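Condensin complex subunit 3 (Schizosaccharomyces pombe, PDB 5OQR) is a regulatory subunit of the condensin complex, which is required to convert interphase chromatin into condensed, mitotic-like chromosomes. Local coordinates at residues L710-L718 against K728-K736; D601-I610 against R644-S655. All coordinates share one frame; numbering follows the deposited sequence.

Interaction 1: residues L710-L718 against K728-K736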
loop_
_atom_site.group_PDB
_atom_site.type_symbol
_atom_site.label_atom_id
_atom_site.label_comp_id
_atom_site.label_asym_id
_atom_site.label_seq_id
_atom_site.Cartn_x
_atom_site.Cartn_y
_atom_site.Cartn_z
ATOM N N LEU A 710 27.372 4.129 15.863
ATOM C CA LEU A 710 27.478 3.104 14.833
ATOM C C LEU A 710 28.858 3.114 14.187
ATOM O O LEU A 710 29.386 2.060 13.819
ATOM C CB LEU A 710 26.388 3.310 13.782
ATOM C CG LEU A 710 26.339 2.281 12.652
ATOM C CD1 LEU A 710 26.081 0.889 13.197
ATOM C CD2 LEU A 710 25.283 2.665 11.638
ATOM N N ALA A 711 29.452 4.297 14.031
ATOM C CA ALA A 711 30.823 4.378 13.542
ATOM C C ALA A 711 31.763 3.574 14.431
ATOM O O ALA A 711 32.578 2.785 13.942
ATOM C CB ALA A 711 31.262 5.838 13.471
ATOM N N ASN A 712 31.654 3.756 15.748
ATOM C CA ASN A 712 32.467 2.976 16.672
ATOM C C ASN A 712 32.226 1.482 16.494
ATOM O O ASN A 712 33.168 0.684 16.547
ATOM C CB ASN A 712 32.174 3.399 18.111
ATOM C CG ASN A 712 32.439 4.868 18.349
ATOM O OD1 ASN A 712 33.260 5.482 17.668
ATOM N ND2 ASN A 712 31.742 5.443 19.318
ATOM N N MET A 713 30.967 1.081 16.287
ATOM C CA MET A 713 30.668 -0.327 16.047
ATOM C C MET A 713 31.392 -0.831 14.806
ATOM O O MET A 713 31.989 -1.912 14.814
ATOM C CB MET A 713 29.158 -0.530 15.895
ATOM C CG MET A 713 28.333 -0.131 17.107
ATOM S SD MET A 713 28.811 -0.988 18.613
ATOM C CE MET A 713 28.467 -2.684 18.163
ATOM N N ILE A 714 31.336 -0.058 13.723
ATOM C CA ILE A 714 31.981 -0.465 12.479
ATOM C C ILE A 714 33.480 -0.651 12.692
ATOM O O ILE A 714 34.055 -1.674 12.306
ATOM C CB ILE A 714 31.684 0.560 11.369
ATOM C CG1 ILE A 714 30.184 0.561 11.058
ATOM C CG2 ILE A 714 32.491 0.252 10.112
ATOM C CD1 ILE A 714 29.730 1.675 10.146
ATOM N N PHE A 715 34.135 0.329 13.319
ATOM C CA PHE A 715 35.575 0.224 13.541
ATOM C C PHE A 715 35.927 -1.054 14.289
ATOM O O PHE A 715 36.940 -1.696 13.994
ATOM C CB PHE A 715 36.082 1.445 14.309
ATOM C CG PHE A 715 36.076 2.712 13.507
ATOM C CD1 PHE A 715 36.641 2.752 12.246
ATOM C CD2 PHE A 715 35.497 3.861 14.010
ATOM C CE1 PHE A 715 36.631 3.909 11.507
ATOM C CE2 PHE A 715 35.483 5.022 13.274
ATOM C CZ PHE A 715 36.051 5.046 12.020
ATOM N N GLU A 716 35.100 -1.442 15.259
ATOM C CA GLU A 716 35.377 -2.629 16.055
ATOM C C GLU A 716 35.058 -3.926 15.324
ATOM O O GLU A 716 35.522 -4.987 15.751
ATOM C CB GLU A 716 34.588 -2.571 17.362
ATOM C CG GLU A 716 35.148 -1.590 18.373
ATOM C CD GLU A 716 34.202 -1.337 19.527
ATOM O OE1 GLU A 716 33.052 -1.817 19.472
ATOM O OE2 GLU A 716 34.610 -0.658 20.491
ATOM N N SER A 717 34.290 -3.871 14.235
ATOM C CA SER A 717 33.908 -5.066 13.498
ATOM C C SER A 717 34.694 -5.255 12.208
ATOM O O SER A 717 34.670 -6.354 11.646
ATOM C CB SER A 717 32.411 -5.026 13.169
ATOM O OG SER A 717 32.167 -4.233 12.023
ATOM N N LEU A 718 35.381 -4.220 11.724
ATOM C CA LEU A 718 36.160 -4.365 10.498
ATOM C C LEU A 718 37.178 -5.494 10.574
ATOM O O LEU A 718 37.361 -6.190 9.562
ATOM C CB LEU A 718 36.854 -3.040 10.166
ATOM C CG LEU A 718 35.950 -1.884 9.735
ATOM C CD1 LEU A 718 36.744 -0.590 9.692
ATOM C CD2 LEU A 718 35.307 -2.162 8.391
ATOM N N LYS A 728 35.659 -3.631 2.515
ATOM C CA LYS A 728 35.417 -2.431 1.721
ATOM C C LYS A 728 34.029 -1.867 1.992
ATOM O O LYS A 728 33.862 -0.658 2.186
ATOM C CB LYS A 728 35.563 -2.739 0.231
ATOM C CG LYS A 728 36.926 -2.424 -0.362
ATOM C CD LYS A 728 36.827 -2.108 -1.852
ATOM C CE LYS A 728 36.089 -0.794 -2.099
ATOM N NZ LYS A 728 36.329 -0.245 -3.463
ATOM N N PHE A 729 33.015 -2.734 1.991
ATOM C CA PHE A 729 31.640 -2.262 2.078
ATOM C C PHE A 729 31.348 -1.655 3.444
ATOM O O PHE A 729 30.650 -0.640 3.540
ATOM C CB PHE A 729 30.674 -3.406 1.783
ATOM C CG PHE A 729 29.237 -3.009 1.878
ATOM C CD1 PHE A 729 28.446 -3.469 2.913
ATOM C CD2 PHE A 729 28.682 -2.151 0.946
ATOM C CE1 PHE A 729 27.124 -3.094 3.008
ATOM C CE2 PHE A 729 27.362 -1.771 1.035
ATOM C CZ PHE A 729 26.583 -2.238 2.068
ATOM N N MET A 730 31.870 -2.259 4.512
ATOM C CA MET A 730 31.642 -1.711 5.843
ATOM C C MET A 730 32.240 -0.320 5.979
ATOM O O MET A 730 31.679 0.530 6.681
ATOM C CB MET A 730 32.220 -2.648 6.903
ATOM C CG MET A 730 31.617 -4.045 6.891
ATOM S SD MET A 730 29.820 -4.055 7.060
ATOM C CE MET A 730 29.632 -3.553 8.767
ATOM N N ILE A 731 33.372 -0.064 5.318
ATOM C CA ILE A 731 33.961 1.270 5.338
ATOM C C ILE A 731 33.103 2.236 4.536
ATOM O O ILE A 731 32.970 3.411 4.893
ATOM C CB ILE A 731 35.409 1.216 4.811
ATOM C CG1 ILE A 731 36.301 0.473 5.805
ATOM C CG2 ILE A 731 35.967 2.622 4.568
ATOM C CD1 ILE A 731 37.638 0.053 5.235
ATOM N N SER A 732 32.504 1.756 3.444
ATOM C CA SER A 732 31.622 2.593 2.636
ATOM C C SER A 732 30.540 3.254 3.477
ATOM O O SER A 732 30.090 4.359 3.154
ATOM C CB SER A 732 30.980 1.754 1.532
ATOM O OG SER A 732 30.243 0.676 2.079
ATOM N N LEU A 733 30.111 2.602 4.559
ATOM C CA LEU A 733 29.014 3.134 5.358
ATOM C C LEU A 733 29.429 4.369 6.143
ATOM O O LEU A 733 28.594 5.243 6.401
ATOM C CB LEU A 733 28.494 2.053 6.302
ATOM C CG LEU A 733 28.139 0.734 5.612
ATOM C CD1 LEU A 733 27.738 -0.306 6.634
ATOM C CD2 LEU A 733 27.037 0.946 4.587
ATOM N N LEU A 734 30.704 4.464 6.530
ATOM C CA LEU A 734 31.171 5.635 7.266
ATOM C C LEU A 734 30.908 6.921 6.497
ATOM O O LEU A 734 30.674 7.970 7.104
ATOM C CB LEU A 734 32.660 5.495 7.573
ATOM C CG LEU A 734 33.024 4.442 8.619
ATOM C CD1 LEU A 734 34.480 4.054 8.488
ATOM C CD2 LEU A 734 32.738 4.959 10.017
ATOM N N GLY A 735 30.933 6.863 5.166
ATOM C CA GLY A 735 30.651 8.038 4.364
ATOM C C GLY A 735 29.184 8.402 4.305
ATOM O O GLY A 735 28.854 9.560 4.033
ATOM N N LYS A 736 28.297 7.442 4.554
ATOM C CA LYS A 736 26.864 7.700 4.523
ATOM C C LYS A 736 26.311 8.134 5.872
ATOM O O LYS A 736 25.190 8.648 5.929
ATOM C CB LYS A 736 26.114 6.453 4.052
ATOM C CG LYS A 736 26.672 5.844 2.780
ATOM C CD LYS A 736 25.967 4.554 2.422
ATOM C CE LYS A 736 26.617 3.881 1.225
ATOM N NZ LYS A 736 26.632 4.761 0.025
#
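Helices 710-717 and 728-736 run antiparallel at 162°, their axes 10.0 Å apart, with A711 opposite L734, I714 opposite M730 and no hydrogen bond between them. I714 reaches straight across: its CG2 lies 3.5 Å from the backbone O of M730, while CD1 continues to L733 CB, the two side chains crossing at about a right angle. Both methyls of L734 touch the F715 ring. CD1 comes obliquely to it, 3.7 Å from F715 CE1, and CD2, near CZ, also lies 3.9 Å from A711 CB. The two helices form the hairpin of HEAT repeat 9, closed by a short connection and covered on the F715 and L718 side by helix 745-759. L718 extends CD2 to M730 CB at 3.5 Å and to CG1 of I731, sliding past M730 in the opposite direction. M730 has CG beside its backbone N (chi1 -60°) and is bent again at the next two torsions, which brings CE round to S717 OG at 4.2 Å. That hydroxyl turns back to its own helix and donates to I714 O, which also accepts from the backbone N atoms of S717 and L718.

Interaction 2: residues D601-I610 against R644-S655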
loop_
_atom_site.group_PDB
_atom_site.type_symbol
_atom_site.label_atom_id
_atom_site.label_comp_id
_atom_site.label_asym_id
_atom_site.label_seq_id
_atom_site.Cartn_x
_atom_site.Cartn_y
_atom_site.Cartn_z
ATOM N N ASP A 601 14.560 -7.212 23.208
ATOM C CA ASP A 601 14.724 -6.586 21.899
ATOM C C ASP A 601 16.046 -6.989 21.264
ATOM O O ASP A 601 16.085 -7.461 20.125
ATOM C CB ASP A 601 14.654 -5.063 22.026
ATOM C CG ASP A 601 13.500 -4.600 22.879
ATOM O OD1 ASP A 601 13.182 -5.289 23.866
ATOM O OD2 ASP A 601 12.915 -3.542 22.570
ATOM N N GLU A 602 17.141 -6.811 22.005
ATOM C CA GLU A 602 18.473 -7.106 21.486
ATOM C C GLU A 602 18.534 -8.498 20.874
ATOM O O GLU A 602 19.125 -8.694 19.805
ATOM C CB GLU A 602 19.514 -6.982 22.602
ATOM C CG GLU A 602 19.311 -5.800 23.552
ATOM C CD GLU A 602 18.363 -6.112 24.704
ATOM O OE1 GLU A 602 18.217 -7.301 25.057
ATOM O OE2 GLU A 602 17.749 -5.166 25.242
ATOM N N LEU A 603 17.924 -9.480 21.538
ATOM C CA LEU A 603 18.042 -10.867 21.099
ATOM C C LEU A 603 17.255 -11.116 19.819
ATOM O O LEU A 603 17.689 -11.892 18.961
ATOM C CB LEU A 603 17.571 -11.799 22.215
ATOM C CG LEU A 603 17.743 -13.298 21.962
ATOM C CD1 LEU A 603 19.211 -13.685 21.959
ATOM C CD2 LEU A 603 16.971 -14.110 22.993
ATOM N N PHE A 604 16.099 -10.473 19.668
ATOM C CA PHE A 604 15.248 -10.699 18.505
ATOM C C PHE A 604 15.506 -9.713 17.379
ATOM O O PHE A 604 15.249 -10.036 16.214
ATOM C CB PHE A 604 13.772 -10.621 18.906
ATOM C CG PHE A 604 13.286 -11.817 19.668
ATOM C CD1 PHE A 604 13.055 -13.015 19.020
ATOM C CD2 PHE A 604 13.058 -11.744 21.028
ATOM C CE1 PHE A 604 12.611 -14.119 19.714
ATOM C CE2 PHE A 604 12.614 -12.843 21.728
ATOM C CZ PHE A 604 12.389 -14.033 21.072
ATOM N N LEU A 605 16.004 -8.519 17.697
ATOM C CA LEU A 605 16.150 -7.482 16.681
ATOM C C LEU A 605 17.023 -7.951 15.523
ATOM O O LEU A 605 16.750 -7.632 14.362
ATOM C CB LEU A 605 16.732 -6.221 17.321
ATOM C CG LEU A 605 16.222 -4.829 16.949
ATOM C CD1 LEU A 605 14.751 -4.794 16.581
ATOM C CD2 LEU A 605 16.475 -3.905 18.133
ATOM N N LYS A 606 18.078 -8.718 15.817
ATOM C CA LYS A 606 18.964 -9.171 14.746
ATOM C C LYS A 606 18.330 -10.289 13.930
ATOM O O LYS A 606 18.281 -10.168 12.694
ATOM C CB LYS A 606 20.322 -9.573 15.330
ATOM C CG LYS A 606 21.342 -10.045 14.304
ATOM C CD LYS A 606 22.265 -11.093 14.896
ATOM C CE LYS A 606 23.282 -11.572 13.876
ATOM N NZ LYS A 606 23.804 -12.927 14.198
ATOM N N PRO A 607 17.832 -11.378 14.518
ATOM C CA PRO A 607 17.103 -12.364 13.704
ATOM C C PRO A 607 15.949 -11.775 12.910
ATOM O O PRO A 607 15.665 -12.248 11.803
ATOM C CB PRO A 607 16.610 -13.369 14.750
ATOM C CG PRO A 607 17.591 -13.270 15.843
ATOM C CD PRO A 607 18.018 -11.849 15.903
ATOM N N LEU A 608 15.265 -10.761 13.442
ATOM C CA LEU A 608 14.170 -10.142 12.703
ATOM C C LEU A 608 14.679 -9.468 11.437
ATOM O O LEU A 608 14.135 -9.674 10.346
ATOM C CB LEU A 608 13.444 -9.121 13.583
ATOM C CG LEU A 608 12.110 -9.491 14.229
ATOM C CD1 LEU A 608 11.505 -8.239 14.837
ATOM C CD2 LEU A 608 11.133 -10.113 13.248
ATOM N N ILE A 609 15.717 -8.642 11.567
ATOM C CA ILE A 609 16.235 -7.908 10.418
ATOM C C ILE A 609 16.750 -8.872 9.359
ATOM O O ILE A 609 16.545 -8.664 8.159
ATOM C CB ILE A 609 17.324 -6.917 10.875
ATOM C CG1 ILE A 609 16.686 -5.817 11.727
ATOM C CG2 ILE A 609 18.062 -6.315 9.674
ATOM C CD1 ILE A 609 17.663 -4.830 12.317
ATOM N N ILE A 610 17.421 -9.943 9.783
ATOM C CA ILE A 610 17.955 -10.907 8.826
ATOM C C ILE A 610 16.821 -11.543 8.032
ATOM O O ILE A 610 16.815 -11.522 6.796
ATOM C CB ILE A 610 18.807 -11.968 9.544
ATOM C CG1 ILE A 610 20.073 -11.323 10.110
ATOM C CG2 ILE A 610 19.166 -13.112 8.592
ATOM C CD1 ILE A 610 20.979 -12.268 10.870
ATOM N N ARG A 644 19.444 0.398 19.905
ATOM C CA ARG A 644 19.472 -1.061 19.872
ATOM C C ARG A 644 19.734 -1.586 18.468
ATOM O O ARG A 644 20.350 -2.645 18.308
ATOM C CB ARG A 644 18.150 -1.622 20.396
ATOM C CG ARG A 644 17.843 -1.274 21.838
ATOM C CD ARG A 644 16.543 -1.915 22.284
ATOM N NE ARG A 644 16.168 -1.532 23.643
ATOM C CZ ARG A 644 15.281 -0.592 23.953
ATOM N NH1 ARG A 644 14.648 0.086 23.006
ATOM N NH2 ARG A 644 15.017 -0.328 25.225
ATOM N N ILE A 645 19.271 -0.871 17.442
ATOM C CA ILE A 645 19.464 -1.333 16.072
ATOM C C ILE A 645 20.910 -1.128 15.642
ATOM O O ILE A 645 21.495 -1.978 14.962
ATOM C CB ILE A 645 18.478 -0.617 15.129
ATOM C CG1 ILE A 645 17.037 -0.934 15.542
ATOM C CG2 ILE A 645 18.713 -1.037 13.678
ATOM C CD1 ILE A 645 15.991 -0.093 14.847
ATOM N N ALA A 646 21.513 -0.005 16.034
ATOM C CA ALA A 646 22.922 0.221 15.736
ATOM C C ALA A 646 23.813 -0.769 16.473
ATOM O O ALA A 646 24.917 -1.072 16.009
ATOM C CB ALA A 646 23.308 1.655 16.092
ATOM N N THR A 647 23.350 -1.293 17.608
ATOM C CA THR A 647 24.164 -2.209 18.399
ATOM C C THR A 647 24.301 -3.574 17.734
ATOM O O THR A 647 25.286 -4.280 17.975
ATOM C CB THR A 647 23.561 -2.351 19.795
ATOM O OG1 THR A 647 23.613 -1.085 20.460
ATOM C CG2 THR A 647 24.315 -3.385 20.625
ATOM N N ILE A 648 23.331 -3.969 16.914
ATOM C CA ILE A 648 23.385 -5.227 16.178
ATOM C C ILE A 648 23.470 -5.005 14.682
ATOM O O ILE A 648 23.602 -5.976 13.924
ATOM C CB ILE A 648 22.188 -6.138 16.524
ATOM C CG1 ILE A 648 20.849 -5.432 16.281
ATOM C CG2 ILE A 648 22.275 -6.599 17.967
ATOM C CD1 ILE A 648 20.295 -5.615 14.891
ATOM N N PHE A 649 23.397 -3.752 14.235
ATOM C CA PHE A 649 23.559 -3.383 12.835
ATOM C C PHE A 649 24.626 -4.210 12.123
ATOM O O PHE A 649 24.337 -4.930 11.161
ATOM C CB PHE A 649 23.903 -1.891 12.776
ATOM C CG PHE A 649 23.963 -1.322 11.390
ATOM C CD1 PHE A 649 25.045 -1.571 10.565
ATOM C CD2 PHE A 649 22.948 -0.510 10.924
ATOM C CE1 PHE A 649 25.100 -1.039 9.297
ATOM C CE2 PHE A 649 23.000 0.026 9.661
ATOM C CZ PHE A 649 24.075 -0.237 8.844
ATOM N N CYS A 650 25.874 -4.106 12.583
ATOM C CA CYS A 650 26.987 -4.699 11.849
ATOM C C CYS A 650 26.835 -6.209 11.734
ATOM O O CYS A 650 27.034 -6.783 10.660
ATOM C CB CYS A 650 28.309 -4.340 12.529
ATOM S SG CYS A 650 28.751 -2.600 12.399
ATOM N N ASP A 651 26.485 -6.871 12.835
ATOM C CA ASP A 651 26.378 -8.326 12.808
ATOM C C ASP A 651 25.233 -8.775 11.912
ATOM O O ASP A 651 25.354 -9.773 11.195
ATOM C CB ASP A 651 26.196 -8.862 14.225
ATOM C CG ASP A 651 27.142 -8.214 15.218
ATOM O OD1 ASP A 651 28.238 -8.766 15.446
ATOM O OD2 ASP A 651 26.789 -7.145 15.764
ATOM N N ALA A 652 24.111 -8.052 11.941
ATOM C CA ALA A 652 23.008 -8.372 11.044
ATOM C C ALA A 652 23.416 -8.188 9.591
ATOM O O ALA A 652 23.115 -9.033 8.741
ATOM C CB ALA A 652 21.797 -7.501 11.372
ATOM N N LEU A 653 24.112 -7.092 9.288
ATOM C CA LEU A 653 24.483 -6.814 7.905
ATOM C C LEU A 653 25.542 -7.790 7.410
ATOM O O LEU A 653 25.519 -8.199 6.244
ATOM C CB LEU A 653 24.974 -5.373 7.786
ATOM C CG LEU A 653 25.100 -4.801 6.375
ATOM C CD1 LEU A 653 23.748 -4.747 5.680
ATOM C CD2 LEU A 653 25.720 -3.417 6.441
ATOM N N LEU A 654 26.479 -8.175 8.276
ATOM C CA LEU A 654 27.479 -9.162 7.885
ATOM C C LEU A 654 26.836 -10.513 7.606
ATOM O O LEU A 654 27.198 -11.193 6.639
ATOM C CB LEU A 654 28.545 -9.291 8.974
ATOM C CG LEU A 654 29.484 -8.098 9.156
ATOM C CD1 LEU A 654 30.437 -8.360 10.309
ATOM C CD2 LEU A 654 30.259 -7.809 7.881
ATOM N N SER A 655 25.884 -10.923 8.446
ATOM C CA SER A 655 25.188 -12.182 8.211
ATOM C C SER A 655 24.465 -12.165 6.873
ATOM O O SER A 655 24.424 -13.178 6.167
ATOM C CB SER A 655 24.205 -12.456 9.348
ATOM O OG SER A 655 24.886 -12.784 10.544
#
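D601 and R644 meet at one end of the contact between helices 601-610 and 644-655, which are inclined at 35° with axes 9.3 Å apart. The R644 chain, extended from CG to NE, lays CD against D601 CB at 3.7 Å. D601 OD2 sits over one face of the guanidinium, 4.0 Å from R644 NE, a long salt bridge in which no N-H points at the oxygen. Its stronger partners are Y634 OH and H598 ND1, whose hydrogen bonds hold the carboxylate in place. E602 OE2, on a poorly ordered side chain, lies near the guanidinium edge, beyond salt-bridge range, and may add a weak electrostatic attraction.

Apolar contacts form the middle of the interface. L605 CD2 lies 3.6 Å from R644 CB and also meets CG1 of I645, crossing both side chains at about a right angle. I609 extends CD1 to I648 CD1 at 3.8 Å and on to I645 CG2, while its CG2 faces A652 CB. Further along, I610 CD1 packs on S655 CB at 3.6 Å.

K606 combines both characters. It is a knob in a hole formed by I648, D651, A652 and S655: with CG anti to the backbone N (chi1 -179°), the aliphatic chain passes A652 CB at 3.9 Å from CG, and CE reaches D651 O. NZ ends near S655 OG without a hydrogen bond. S655 OG instead donates to D651 O at 3.1 Å, from the opposite face of that carbonyl to S655 N.

Between these two helices in sequence comes helix 621-635, which lies against L608, I609 and R644. Such side-by-side packing of helices running in the same general direction, separated in sequence by an intervening helix, is characteristic of an alpha-solenoid, in which successive helical hairpins stack.

Interaction 2 comes first along the chain and interaction 1 follows, their centres about 15 Å apart in the same C-terminal solenoid. They meet directly: L710 CD1 packs 3.6 Å from F649 CG, and M713 lies on the backbone of A646 and T647, so helix 706-717 rests on helix 639-661. Helix 669-682 lies against segments of both, touching I609, F649 and L653 in one and L710, F729 and L733 in the other. Interaction 1 is an antiparallel, almost wholly buried and apolar hairpin contact. Interaction 2 joins helices further apart in sequence, inclined at 35°, and is only partly buried, with its isoleucines and leucine bordered by charged side chains.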